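Local coordinates for protein kinase A regulatory subunit, putative (PDB 6FTF), which probably restrains the catalytic subunit of a cAMP-independent protein kinase A and binds a nucleoside analogue in each of its two cyclic nucleotide-binding domains, at residues 154-159 with 181-186; 34-39 with 56-61. All blocks are in the same frame, centred on the assembly; numbering follows the deposited sequence. Where two conformers were deposited one is given.

Contact 1. Residues 154-159 with 181-186; sequences ETYIQF and LSSEEF. With EDO (1,2-ethanediol), chain B.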
loop_
_atom_site.group_PDB
_atom_site.type_symbol
_atom_site.label_atom_id
_atom_site.label_comp_id
_atom_site.label_asym_id
_atom_site.label_seq_id
_atom_site.Cartn_x
_atom_site.Cartn_y
_atom_site.Cartn_z
ATOM N N GLU A 154 -15.130 -1.691 -0.742
ATOM C CA GLU A 154 -16.187 -2.547 -1.292
ATOM C C GLU A 154 -15.790 -3.129 -2.632
ATOM O O GLU A 154 -16.170 -4.251 -2.975
ATOM C CB GLU A 154 -17.475 -1.749 -1.490
ATOM C CG GLU A 154 -18.290 -1.551 -0.263
ATOM C CD GLU A 154 -18.569 -2.851 0.477
ATOM O OE1 GLU A 154 -19.176 -3.752 -0.134
ATOM O OE2 GLU A 154 -18.167 -2.960 1.663
ATOM N N THR A 155 -15.053 -2.370 -3.435
ATOM C CA THR A 155 -14.695 -2.820 -4.773
ATOM C C THR A 155 -13.828 -4.060 -4.712
ATOM O O THR A 155 -13.972 -4.957 -5.549
ATOM C CB THR A 155 -13.982 -1.689 -5.524
ATOM O OG1 THR A 155 -14.883 -0.591 -5.671
ATOM C CG2 THR A 155 -13.509 -2.115 -6.901
ATOM N N TYR A 156 -12.942 -4.147 -3.715
ATOM C CA TYR A 156 -11.932 -5.198 -3.713
ATOM C C TYR A 156 -12.067 -6.279 -2.649
ATOM O O TYR A 156 -11.498 -7.355 -2.842
ATOM C CB TYR A 156 -10.513 -4.600 -3.635
ATOM C CG TYR A 156 -10.239 -3.672 -4.782
ATOM C CD1 TYR A 156 -10.095 -4.140 -6.078
ATOM C CD2 TYR A 156 -10.189 -2.314 -4.584
ATOM C CE1 TYR A 156 -9.894 -3.264 -7.138
ATOM C CE2 TYR A 156 -9.988 -1.441 -5.627
ATOM C CZ TYR A 156 -9.857 -1.923 -6.898
ATOM O OH TYR A 156 -9.685 -1.039 -7.949
ATOM N N ILE A 157 -12.739 -6.048 -1.523
ATOM C CA ILE A 157 -12.551 -6.956 -0.382
ATOM C C ILE A 157 -13.026 -8.378 -0.690
ATOM O O ILE A 157 -12.365 -9.360 -0.320
ATOM C CB ILE A 157 -13.144 -6.381 0.919
ATOM C CG1 ILE A 157 -12.749 -7.254 2.120
ATOM C CG2 ILE A 157 -14.639 -6.229 0.857
ATOM C CD1 ILE A 157 -11.268 -7.424 2.321
ATOM N N GLN A 158 -14.164 -8.534 -1.356
ATOM C CA GLN A 158 -14.655 -9.887 -1.645
ATOM C C GLN A 158 -13.703 -10.635 -2.577
ATOM O O GLN A 158 -13.457 -11.838 -2.402
ATOM C CB GLN A 158 -16.068 -9.821 -2.219
ATOM C CG GLN A 158 -16.782 -11.176 -2.262
ATOM C CD GLN A 158 -16.513 -11.994 -3.502
ATOM O OE1 GLN A 158 -16.115 -11.479 -4.546
ATOM N NE2 GLN A 158 -16.783 -13.284 -3.408
ATOM N N PHE A 159 -13.145 -9.936 -3.562
ATOM C CA PHE A 159 -12.151 -10.531 -4.448
ATOM C C PHE A 159 -10.897 -10.920 -3.675
ATOM O O PHE A 159 -10.388 -12.036 -3.820
ATOM C CB PHE A 159 -11.801 -9.536 -5.552
ATOM C CG PHE A 159 -10.586 -9.927 -6.340
ATOM C CD1 PHE A 159 -10.633 -11.007 -7.197
ATOM C CD2 PHE A 159 -9.402 -9.248 -6.201
ATOM C CE1 PHE A 159 -9.518 -11.389 -7.922
ATOM C CE2 PHE A 159 -8.283 -9.634 -6.932
ATOM C CZ PHE A 159 -8.352 -10.710 -7.780
ATOM N N LEU A 181 -5.382 0.053 -3.899
ATOM C CA LEU A 181 -5.626 -0.539 -5.210
ATOM C C LEU A 181 -6.487 0.358 -6.083
ATOM O O LEU A 181 -7.398 1.045 -5.615
ATOM C CB LEU A 181 -6.322 -1.893 -5.083
ATOM C CG LEU A 181 -5.517 -3.007 -4.428
ATOM C CD1 LEU A 181 -6.388 -4.237 -4.267
ATOM C CD2 LEU A 181 -4.280 -3.343 -5.212
ATOM N N SER A 182 -6.198 0.308 -7.378
ATOM C CA SER A 182 -7.076 0.823 -8.412
ATOM C C SER A 182 -7.208 -0.253 -9.473
ATOM O O SER A 182 -6.554 -1.287 -9.400
ATOM C CB SER A 182 -6.556 2.141 -9.004
ATOM O OG SER A 182 -5.324 1.944 -9.667
ATOM N N SER A 183 -8.101 -0.048 -10.420
ATOM C CA SER A 183 -8.361 -1.058 -11.438
ATOM C C SER A 183 -7.873 -0.582 -12.803
ATOM O O SER A 183 -7.920 0.608 -13.115
ATOM C CB SER A 183 -9.849 -1.393 -11.511
ATOM O OG SER A 183 -10.272 -1.985 -10.288
ATOM N N GLU A 184 -7.420 -1.519 -13.628
ATOM C CA GLU A 184 -7.057 -1.206 -15.001
ATOM C C GLU A 184 -7.399 -2.413 -15.849
ATOM O O GLU A 184 -7.127 -3.552 -15.452
ATOM C CB GLU A 184 -5.573 -0.865 -15.124
ATOM C CG GLU A 184 -5.236 -0.384 -16.523
ATOM C CD GLU A 184 -3.849 0.207 -16.658
ATOM O OE1 GLU A 184 -3.558 0.753 -17.749
ATOM O OE2 GLU A 184 -3.045 0.127 -15.709
ATOM N N GLU A 185 -7.972 -2.154 -17.019
ATOM C CA GLU A 185 -8.369 -3.195 -17.950
ATOM C C GLU A 185 -7.509 -3.120 -19.205
ATOM O O GLU A 185 -7.016 -2.048 -19.579
ATOM C CB GLU A 185 -9.850 -3.077 -18.316
ATOM C CG GLU A 185 -10.748 -3.073 -17.095
ATOM C CD GLU A 185 -12.216 -3.387 -17.378
ATOM O OE1 GLU A 185 -12.556 -3.888 -18.475
ATOM O OE2 GLU A 185 -13.041 -3.137 -16.469
ATOM N N PHE A 186 -7.325 -4.277 -19.829
ATOM C CA PHE A 186 -6.467 -4.428 -20.999
ATOM C C PHE A 186 -7.180 -5.291 -22.021
ATOM O O PHE A 186 -7.733 -6.340 -21.679
ATOM C CB PHE A 186 -5.147 -5.099 -20.625
ATOM C CG PHE A 186 -4.348 -4.316 -19.604
ATOM C CD1 PHE A 186 -4.534 -4.520 -18.245
ATOM C CD2 PHE A 186 -3.446 -3.343 -19.990
ATOM C CE1 PHE A 186 -3.815 -3.809 -17.322
ATOM C CE2 PHE A 186 -2.736 -2.623 -19.061
ATOM C CZ PHE A 186 -2.932 -2.849 -17.722
HETATM C C1 EDO B . -17.335 -14.349 0.210
HETATM O O1 EDO B . -17.938 -14.177 -1.084
HETATM C C2 EDO B . -15.835 -14.613 0.090
HETATM O O2 EDO B . -15.606 -15.693 -0.809
#

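Contact 2. Residues 34-39 with 56-61; sequences NLITKL and VVAGAM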
loop_
_atom_site.group_PDB
_atom_site.type_symbol
_atom_site.label_atom_id
_atom_site.label_comp_id
_atom_site.label_asym_id
_atom_site.label_seq_id
_atom_site.Cartn_x
_atom_site.Cartn_y
_atom_site.Cartn_z
ATOM N N ASN A 34 9.320 17.627 3.682
ATOM C CA ASN A 34 9.856 16.435 3.035
ATOM C C ASN A 34 9.618 15.190 3.882
ATOM O O ASN A 34 9.216 14.143 3.362
ATOM C CB ASN A 34 11.348 16.604 2.766
ATOM C CG ASN A 34 11.628 17.649 1.710
ATOM O OD1 ASN A 34 10.739 18.033 0.948
ATOM N ND2 ASN A 34 12.866 18.120 1.663
ATOM N N LEU A 35 9.895 15.278 5.185
ATOM C CA LEU A 35 9.723 14.139 6.079
ATOM C C LEU A 35 8.273 13.687 6.107
ATOM O O LEU A 35 7.966 12.498 5.939
ATOM C CB LEU A 35 10.207 14.533 7.478
ATOM C CG LEU A 35 10.152 13.480 8.590
ATOM C CD1 LEU A 35 10.933 13.984 9.762
ATOM C CD2 LEU A 35 8.756 13.124 9.073
ATOM N N ILE A 36 7.363 14.627 6.328
ATOM C CA ILE A 36 5.960 14.267 6.491
ATOM C C ILE A 36 5.398 13.749 5.181
ATOM O O ILE A 36 4.677 12.746 5.150
ATOM C CB ILE A 36 5.148 15.465 7.005
ATOM C CG1 ILE A 36 5.670 15.937 8.358
ATOM C CG2 ILE A 36 3.714 15.103 7.098
ATOM C CD1 ILE A 36 5.202 17.300 8.718
ATOM N N THR A 37 5.706 14.406 4.069
ATOM C CA THR A 37 5.116 13.938 2.822
ATOM C C THR A 37 5.636 12.564 2.438
ATOM O O THR A 37 4.904 11.785 1.808
ATOM C CB THR A 37 5.330 14.929 1.683
ATOM O OG1 THR A 37 6.732 15.107 1.455
ATOM C CG2 THR A 37 4.650 16.258 1.998
ATOM N N LYS A 38 6.874 12.231 2.805
ATOM C CA LYS A 38 7.335 10.870 2.570
ATOM C C LYS A 38 6.521 9.866 3.378
ATOM O O LYS A 38 6.136 8.808 2.860
ATOM C CB LYS A 38 8.821 10.759 2.878
ATOM C CG LYS A 38 9.435 9.428 2.456
ATOM C CD LYS A 38 10.935 9.406 2.714
ATOM C CE LYS A 38 11.614 10.641 2.128
ATOM N NZ LYS A 38 11.435 10.756 0.652
ATOM N N LEU A 39 6.214 10.181 4.637
ATOM C CA LEU A 39 5.351 9.289 5.401
ATOM C C LEU A 39 3.999 9.134 4.714
ATOM O O LEU A 39 3.469 8.022 4.599
ATOM C CB LEU A 39 5.142 9.816 6.819
ATOM C CG LEU A 39 6.376 9.843 7.731
ATOM C CD1 LEU A 39 6.053 10.577 9.020
ATOM C CD2 LEU A 39 6.860 8.448 8.048
ATOM N N VAL A 56 -1.027 19.819 1.461
ATOM C CA VAL A 56 -2.013 20.453 2.339
ATOM C C VAL A 56 -2.175 19.645 3.617
ATOM O O VAL A 56 -2.188 20.190 4.728
ATOM C CB VAL A 56 -3.365 20.626 1.615
ATOM C CG1 VAL A 56 -4.447 21.082 2.575
ATOM C CG2 VAL A 56 -3.246 21.612 0.462
ATOM N N VAL A 57 -2.341 18.333 3.477
ATOM C CA VAL A 57 -2.514 17.470 4.637
ATOM C C VAL A 57 -1.290 17.563 5.539
ATOM O O VAL A 57 -1.409 17.710 6.760
ATOM C CB VAL A 57 -2.802 16.028 4.180
ATOM C CG1 VAL A 57 -2.750 15.071 5.348
ATOM C CG2 VAL A 57 -4.172 15.944 3.505
ATOM N N ALA A 58 -0.093 17.494 4.956
ATOM C CA ALA A 58 1.135 17.635 5.732
ATOM C C ALA A 58 1.161 18.943 6.503
ATOM O O ALA A 58 1.522 18.973 7.692
ATOM C CB ALA A 58 2.365 17.475 4.843
ATOM N N GLY A 59 0.778 20.034 5.856
ATOM C CA GLY A 59 0.736 21.318 6.526
ATOM C C GLY A 59 -0.202 21.350 7.707
ATOM O O GLY A 59 0.018 22.103 8.656
ATOM N N ALA A 60 -1.263 20.549 7.663
ATOM C CA ALA A 60 -2.257 20.536 8.724
ATOM C C ALA A 60 -1.844 19.685 9.915
ATOM O O ALA A 60 -2.515 19.733 10.951
ATOM C CB ALA A 60 -3.597 20.003 8.202
ATOM N N MET A 61 -0.755 18.948 9.814
ATOM C CA MET A 61 -0.372 18.036 10.873
ATOM C C MET A 61 0.462 18.717 11.943
ATOM O O MET A 61 1.136 19.732 11.710
ATOM C CB MET A 61 0.367 16.853 10.272
ATOM C CG MET A 61 -0.540 16.038 9.364
ATOM S SD MET A 61 0.205 14.535 8.717
ATOM C CE MET A 61 0.755 14.931 7.182
#

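Contact 1. Residues 154-159 with 181-186
The phenol oxygen of Y156 and the hydroxyl of S183 are joined by a short hydrogen bond, 2.6 Å from OH to OG, in which either group could be the donor. S183 OG approaches at the edge of the tyrosine ring, close to its plane. The CB of S183 is turned toward the helix, and OG stands anti to the carbonyl carbon (chi1 -64°), which brings it to the phenol. The amide of S183 is near too, with its N 3.1 Å from Y156 OH, but the angle is too poor for a bond.

One face of the same ring rests on L181. L181 CB lies 3.9 Å from the centroid of the Y156 ring, a CH-pi contact set toward the rim on the CE2 side and 17° off the normal. L181 CD1 reaches the root of the ring, 3.9 Å from Y156 CG. The opposite face carries the methyl CG2 of T155, seated over the ring centre 3.6 Å above the plane, so the aromatic group is sandwiched between the strand and its own helical neighbour. Strand 181-186 is the outermost, first strand of one sheet in the second cyclic nucleotide-binding domain, and segment 154-159 of helix 149-160 runs almost perpendicular to it, the two short axes passing 9.5 Å apart. A257 of the adjoining strand 254-260 and A178 of helix 171-178 also pack against Y156, which is buried although S183 beside it is exposed. Further along the helix, the Q158 side chain, bent at chi2, donates an almost straight hydrogen bond from NE2 to O1 of an ethanediol, 2.7 Å long. This molecule, probably from the crystallisation liquor, is bonded to N162 ND2 as well.

Contact 2. Residues 34-39 with 56-61
Two helices that precede the first strand of a cyclic nucleotide-binding domain pack together here, as in the N-terminal helical part of the first domain of protein kinase A regulatory subunits. I36 on helix 30-42 meets A58 on helix 51-60, the methyl CG2 of the isoleucine resting 3.5 Å from the alanine CB. With no more than a methyl on A58, the backbones come close, the CA atoms of I36 and A58 being 5.9 Å apart. The isoleucine holds CG2 anti to its backbone nitrogen, with CG1 anti to the carbonyl carbon (chi1 -60°); the first branch thus faces A58, and the longer one ends in CD1, 4.2 Å from A58 O.

T37 adds its methyl CG2, 3.8 Å from A58 CB in the conformer described, while its hydroxyl bonds back to M33 O one turn earlier in its own helix. M33 and L40 touch A58 too, so the alanine sits against a strip of helix 30-42 about two turns long. M61 follows helix 51-60 and its side chain runs past I36 in the opposite direction, with SD 3.9 Å from I36 CG2; it has two conformers, and the methyl position in the one described is doubtful.

At the end of helix 51-60 the winding tightens, with A60 N bonded to V57 O at 3.0 Å and M61 N to A58 O at 3.1 Å. K28 NZ reaches the carbonyl oxygens of both G59 and M61. W134 of strand 130-137 also contacts I36, setting the pair against the jelly-roll beta barrel. The two helices ahead of the barrel are consistent with the N3A motif of cyclic nucleotide-binding domains.

From the N terminus the chain first meets contact 2, which joins helix 30-42 to helix 51-60 and closes a short, partly helical loop immediately before strand 62-67 opens the first beta barrel. The chain then runs through that barrel and helices 138-145 and 149-160, while residues of the first ligand's pocket extend as far as 172. Contact 1 forms where helix 149-160 meets strand 181-186, closing a loop that includes helix 171-178. The two loops follow in series and neither encloses nor crosses the other. The centres of contact 1 and contact 2 lie about 28 Å apart, on opposite sides of the chain's centre. Contact 2 joins helices ahead of the first barrel, whereas contact 1 ties helix 149-160, which follows that barrel, to the edge strand of the second.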